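Local coordinates for protein ferredoxin (Nitrosospira multiformis, PDB 3LMF) that is of unknown function but, as a member of the Csp family of copper-storage proteins, probably binds copper(I) through cysteines lining a four-helix bundle, at residues A[61-64]-A[69-72]; A[87-92]-A[96-101]. One frame throughout, in Å; residues are numbered along the deposited sequence.

Interaction 1: A[61-64]-A[69-72]; sequences NFML and FSPK
Ser70 sets its hydroxyl against the last turn of helix 43-64, close to the peptide that joins Phe62 to Met63. Ser70 OG comes within 3.4 Å of Phe62 C and, from the same position, within 3.4 Å of Met63 CG. The angles at the neighbouring Phe62 O and Met63 N are poor for hydrogen bonding, so this is van der Waals contact; OG finds a weak hydrogen bond instead to Ser67 O in the connecting turn. The serine torsion (chi1 -66°) lays OG beside its own backbone N and thereby over the Phe62-Met63 peptide. Phe62 works at its ring edge. Near the plane of this ring lie Phe69 CB and Ser70 N, and the closest side-chain approach is Phe62 CE2 to Phe69 CB at 4.0 Å. The two phenylalanines meet at an oblique angle and do not stack, because Phe69 offers its CB and carries its ring away from helix 43-64. For Phe62 chi1 is -94°, well beyond the usual value near -60°, and the ring leans toward the start of helix 70-90. Met63, a selenomethionine, touches Ser70 along its CB-CG portion. The contact closes a helical hairpin: Phe69 is the N-cap residue of helix 70-90, and its N is hydrogen-bonded to Ser67 OG. Beyond the hairpin, Met63 packs on Leu11, Cys14 and Ile15 of helix 8-36 and on Cys74 of helix 70-90, whereas Phe69 lies on Leu48 of the second subunit.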
loop_
_atom_site.group_PDB
_atom_site.type_symbol
_atom_site.label_atom_id
_atom_site.label_comp_id
_atom_site.label_asym_id
_atom_site.label_seq_id
_atom_site.Cartn_x
_atom_site.Cartn_y
_atom_site.Cartn_z
ATOM N N ASN A 61 3.089 7.525 4.984
ATOM C CA ASN A 61 2.278 8.152 3.953
ATOM C C ASN A 61 1.425 9.298 4.492
ATOM O O ASN A 61 1.292 10.327 3.832
ATOM C CB ASN A 61 1.397 7.112 3.254
ATOM C CG ASN A 61 2.208 6.173 2.359
ATOM O OD1 ASN A 61 3.412 6.374 2.160
ATOM N ND2 ASN A 61 1.554 5.156 1.808
ATOM N N PHE A 62 0.850 9.133 5.678
ATOM C CA PHE A 62 0.038 10.197 6.247
ATOM C C PHE A 62 0.849 11.463 6.491
ATOM O O PHE A 62 0.395 12.563 6.194
ATOM C CB PHE A 62 -0.628 9.731 7.551
ATOM C CG PHE A 62 -2.013 9.196 7.357
ATOM C CD1 PHE A 62 -2.242 8.111 6.513
ATOM C CD2 PHE A 62 -3.097 9.794 7.991
ATOM C CE1 PHE A 62 -3.535 7.626 6.301
ATOM C CE2 PHE A 62 -4.393 9.315 7.784
ATOM C CZ PHE A 62 -4.613 8.231 6.939
HETATM N N MSE A 63 2.052 11.304 7.023
HETATM C CA MSE A 63 2.904 12.448 7.293
HETATM C C MSE A 63 3.454 13.045 6.001
HETATM O O MSE A 63 3.621 14.255 5.896
HETATM C CB MSE A 63 4.052 12.050 8.224
HETATM C CG MSE A 63 3.615 11.828 9.667
HETATM SE SE MSE A 63 5.025 11.117 10.784
HETATM C CE MSE A 63 5.945 12.745 11.246
ATOM N N LEU A 64 3.742 12.205 5.017
ATOM C CA LEU A 64 4.246 12.724 3.758
ATOM C C LEU A 64 3.167 13.560 3.081
ATOM O O LEU A 64 3.466 14.596 2.494
ATOM C CB LEU A 64 4.663 11.585 2.828
ATOM C CG LEU A 64 5.987 10.925 3.190
ATOM C CD1 LEU A 64 6.149 9.667 2.373
ATOM C CD2 LEU A 64 7.138 11.896 2.939
ATOM N N PHE A 69 -4.366 13.918 10.450
ATOM C CA PHE A 69 -4.636 12.750 11.271
ATOM C C PHE A 69 -3.384 11.922 11.595
ATOM O O PHE A 69 -3.487 10.855 12.189
ATOM C CB PHE A 69 -5.695 11.859 10.608
ATOM C CG PHE A 69 -7.076 12.456 10.605
ATOM C CD1 PHE A 69 -7.542 13.170 9.505
ATOM C CD2 PHE A 69 -7.896 12.346 11.726
ATOM C CE1 PHE A 69 -8.806 13.765 9.522
ATOM C CE2 PHE A 69 -9.166 12.939 11.754
ATOM C CZ PHE A 69 -9.620 13.651 10.651
ATOM N N SER A 70 -2.208 12.415 11.219
ATOM C CA SER A 70 -0.965 11.698 11.495
ATOM C C SER A 70 -0.803 11.347 12.975
ATOM O O SER A 70 -0.436 10.227 13.313
ATOM C CB SER A 70 0.253 12.512 11.042
ATOM O OG SER A 70 0.278 12.665 9.635
ATOM N N PRO A 71 -1.066 12.301 13.879
ATOM C CA PRO A 71 -0.918 11.988 15.305
ATOM C C PRO A 71 -1.658 10.718 15.715
ATOM O O PRO A 71 -1.092 9.849 16.372
ATOM C CB PRO A 71 -1.483 13.233 15.990
ATOM C CG PRO A 71 -1.074 14.328 15.040
ATOM C CD PRO A 71 -1.451 13.713 13.696
ATOM N N LYS A 72 -2.921 10.622 15.314
ATOM C CA LYS A 72 -3.754 9.470 15.634
ATOM C C LYS A 72 -3.144 8.179 15.059
ATOM O O LYS A 72 -2.983 7.181 15.768
ATOM C CB LYS A 72 -5.162 9.688 15.067
ATOM C CG LYS A 72 -6.238 8.765 15.636
ATOM C CD LYS A 72 -6.615 9.146 17.068
ATOM C CE LYS A 72 -7.495 8.078 17.720
ATOM N NZ LYS A 72 -8.775 7.806 16.975
#

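Interaction 2: A[87-92]-A[96-101]; sequences SCEQLD and ECVQTC
Cys88 overlaps Cys97 thiol to thiol: Cys88 SG lies 3.4 Å from Cys97 SG and 3.8 Å from Cys97 CB. The sulfurs are in contact but far too widely spaced for a disulfide. Different first torsions bring them together. In Cys88 the sulfur sits beside the backbone N, opposed to the carbonyl carbon (chi1 -71°), while Cys97 holds its sulfur opposite the backbone N (chi1 -163°). Next to the sulfur pair, Val98 wedges its CG2 methyl against the C-terminal part of helix 70-90, 3.8 Å from Cys88 CB and 3.9 Å from Glu89 N. Both methyls of Val98 also reach the aliphatic part of Glu89, whose CG lies 4.2 Å from CG1 and from CG2 alike; the glutamate chain passes the valine at roughly a right angle and is extended beyond CG. Its carboxylate continues to Arg102, forming a salt bridge through OE1, so the exposed Glu89 side of the contact carries charge, whereas the Cys88-Cys97 side is buried and made of thiols. Here helix 70-90 meets the first turns of helix 95-112, with Cys88 and Val98 nearest in the backbone at 5.9 Å between CA atoms. Met49 of helix 43-64 touches both cysteines from the bundle side, and His45 and Met94 also pack on Cys88. Two buried thiols, unlinked and covered by a methionine, make a soft, sulfur-rich environment suited to a thiophilic metal; this is consistent with copper(I) binding as in Csp relatives, although the sulfur contact alone does not establish these cysteines as ligands.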
loop_
_atom_site.group_PDB
_atom_site.type_symbol
_atom_site.label_atom_id
_atom_site.label_comp_id
_atom_site.label_asym_id
_atom_site.label_seq_id
_atom_site.Cartn_x
_atom_site.Cartn_y
_atom_site.Cartn_z
ATOM N N SER A 87 8.436 -9.109 20.232
ATOM C CA SER A 87 8.370 -10.383 19.532
ATOM C C SER A 87 9.750 -10.729 18.976
ATOM O O SER A 87 10.178 -11.878 19.041
ATOM C CB SER A 87 7.349 -10.306 18.394
ATOM O OG SER A 87 7.214 -11.557 17.746
ATOM N N CYS A 88 10.451 -9.729 18.445
ATOM C CA CYS A 88 11.778 -9.956 17.884
ATOM C C CYS A 88 12.855 -10.226 18.941
ATOM O O CYS A 88 13.909 -10.784 18.624
ATOM C CB CYS A 88 12.203 -8.772 17.013
ATOM S SG CYS A 88 11.305 -8.621 15.449
ATOM N N GLU A 89 12.598 -9.832 20.187
ATOM C CA GLU A 89 13.560 -10.058 21.267
ATOM C C GLU A 89 13.790 -11.553 21.479
ATOM O O GLU A 89 14.868 -11.973 21.899
ATOM C CB GLU A 89 13.063 -9.429 22.576
ATOM C CG GLU A 89 13.063 -7.910 22.586
ATOM C CD GLU A 89 12.521 -7.321 23.885
ATOM O OE1 GLU A 89 12.495 -6.081 24.002
ATOM O OE2 GLU A 89 12.122 -8.091 24.784
ATOM N N GLN A 90 12.764 -12.345 21.178
ATOM C CA GLN A 90 12.814 -13.799 21.322
ATOM C C GLN A 90 13.765 -14.479 20.329
ATOM O O GLN A 90 14.451 -15.438 20.684
ATOM C CB GLN A 90 11.411 -14.393 21.134
ATOM C CG GLN A 90 10.870 -15.181 22.321
ATOM C CD GLN A 90 10.194 -14.300 23.354
ATOM O OE1 GLN A 90 9.189 -13.643 23.005
ATOM N NE2 GLN A 90 10.664 -14.267 24.513
ATOM N N LEU A 91 13.804 -13.986 19.093
ATOM C CA LEU A 91 14.649 -14.575 18.054
ATOM C C LEU A 91 16.043 -13.978 17.942
ATOM O O LEU A 91 16.306 -12.887 18.440
ATOM C CB LEU A 91 13.961 -14.466 16.694
ATOM C CG LEU A 91 12.530 -14.990 16.580
ATOM C CD1 LEU A 91 12.394 -16.302 17.341
ATOM C CD2 LEU A 91 11.567 -13.958 17.120
ATOM N N ASP A 92 16.935 -14.698 17.269
ATOM C CA ASP A 92 18.300 -14.232 17.106
ATOM C C ASP A 92 18.561 -13.676 15.711
ATOM O O ASP A 92 17.905 -14.061 14.742
ATOM C CB ASP A 92 19.270 -15.369 17.417
ATOM C CG ASP A 92 19.029 -16.582 16.555
ATOM O OD1 ASP A 92 19.316 -16.511 15.341
ATOM O OD2 ASP A 92 18.543 -17.602 17.088
ATOM N N GLU A 96 18.692 -5.915 14.787
ATOM C CA GLU A 96 18.410 -4.714 14.015
ATOM C C GLU A 96 16.926 -4.333 14.054
ATOM O O GLU A 96 16.581 -3.152 14.042
ATOM C CB GLU A 96 18.858 -4.914 12.567
ATOM C CG GLU A 96 18.761 -3.661 11.714
ATOM C CD GLU A 96 19.249 -3.882 10.296
ATOM O OE1 GLU A 96 19.211 -2.915 9.502
ATOM O OE2 GLU A 96 19.667 -5.021 9.980
ATOM N N CYS A 97 16.057 -5.336 14.107
ATOM C CA CYS A 97 14.622 -5.093 14.131
ATOM C C CYS A 97 14.154 -4.544 15.478
ATOM O O CYS A 97 13.311 -3.646 15.530
ATOM C CB CYS A 97 13.866 -6.377 13.793
ATOM S SG CYS A 97 12.153 -6.109 13.310
ATOM N N VAL A 98 14.696 -5.086 16.565
ATOM C CA VAL A 98 14.341 -4.621 17.901
ATOM C C VAL A 98 14.656 -3.130 17.999
ATOM O O VAL A 98 13.821 -2.334 18.425
ATOM C CB VAL A 98 15.145 -5.363 19.002
ATOM C CG1 VAL A 98 14.775 -4.813 20.370
ATOM C CG2 VAL A 98 14.870 -6.860 18.946
ATOM N N GLN A 99 15.865 -2.766 17.585
ATOM C CA GLN A 99 16.341 -1.385 17.618
ATOM C C GLN A 99 15.452 -0.400 16.860
ATOM O O GLN A 99 15.039 0.629 17.404
ATOM C CB GLN A 99 17.755 -1.320 17.038
ATOM C CG GLN A 99 18.306 0.087 16.868
ATOM C CD GLN A 99 19.209 0.516 18.011
ATOM O OE1 GLN A 99 18.784 0.583 19.167
ATOM N NE2 GLN A 99 20.472 0.803 17.692
ATOM N N THR A 100 15.166 -0.716 15.601
ATOM C CA THR A 100 14.358 0.163 14.771
ATOM C C THR A 100 12.910 0.261 15.255
ATOM O O THR A 100 12.305 1.324 15.180
ATOM C CB THR A 100 14.392 -0.282 13.288
ATOM O OG1 THR A 100 13.810 0.743 12.473
ATOM C CG2 THR A 100 13.623 -1.583 13.089
ATOM N N CYS A 101 12.360 -0.836 15.760
ATOM C CA CYS A 101 10.993 -0.804 16.248
ATOM C C CYS A 101 10.861 0.059 17.502
ATOM O O CYS A 101 9.832 0.702 17.697
ATOM C CB CYS A 101 10.476 -2.220 16.516
ATOM S SG CYS A 101 9.995 -3.130 15.004
#

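Overall arrangement
Interactions 1 and 2 are successive helix-to-helix connections of the bundle, and helix 70-90 belongs to both: 69-72 opens it against the end of helix 43-64, and 87-92, in its C-terminal region and the loop after it, packs on helix 95-112. They lie on opposite sides of the chain's centre, with their own centres 25 Å apart and their nearest atoms about 13 Å apart. Interaction 1 is buried and has the second and third subunits close by, whereas no other chain of the tetramer reaches the segments of interaction 2. Interaction 2 contains Cys88 and Cys97 itself, and Met63 of interaction 1 packs on Cys14 and Cys74 outside its segments; this would fit a thiol-lined interior for metal storage.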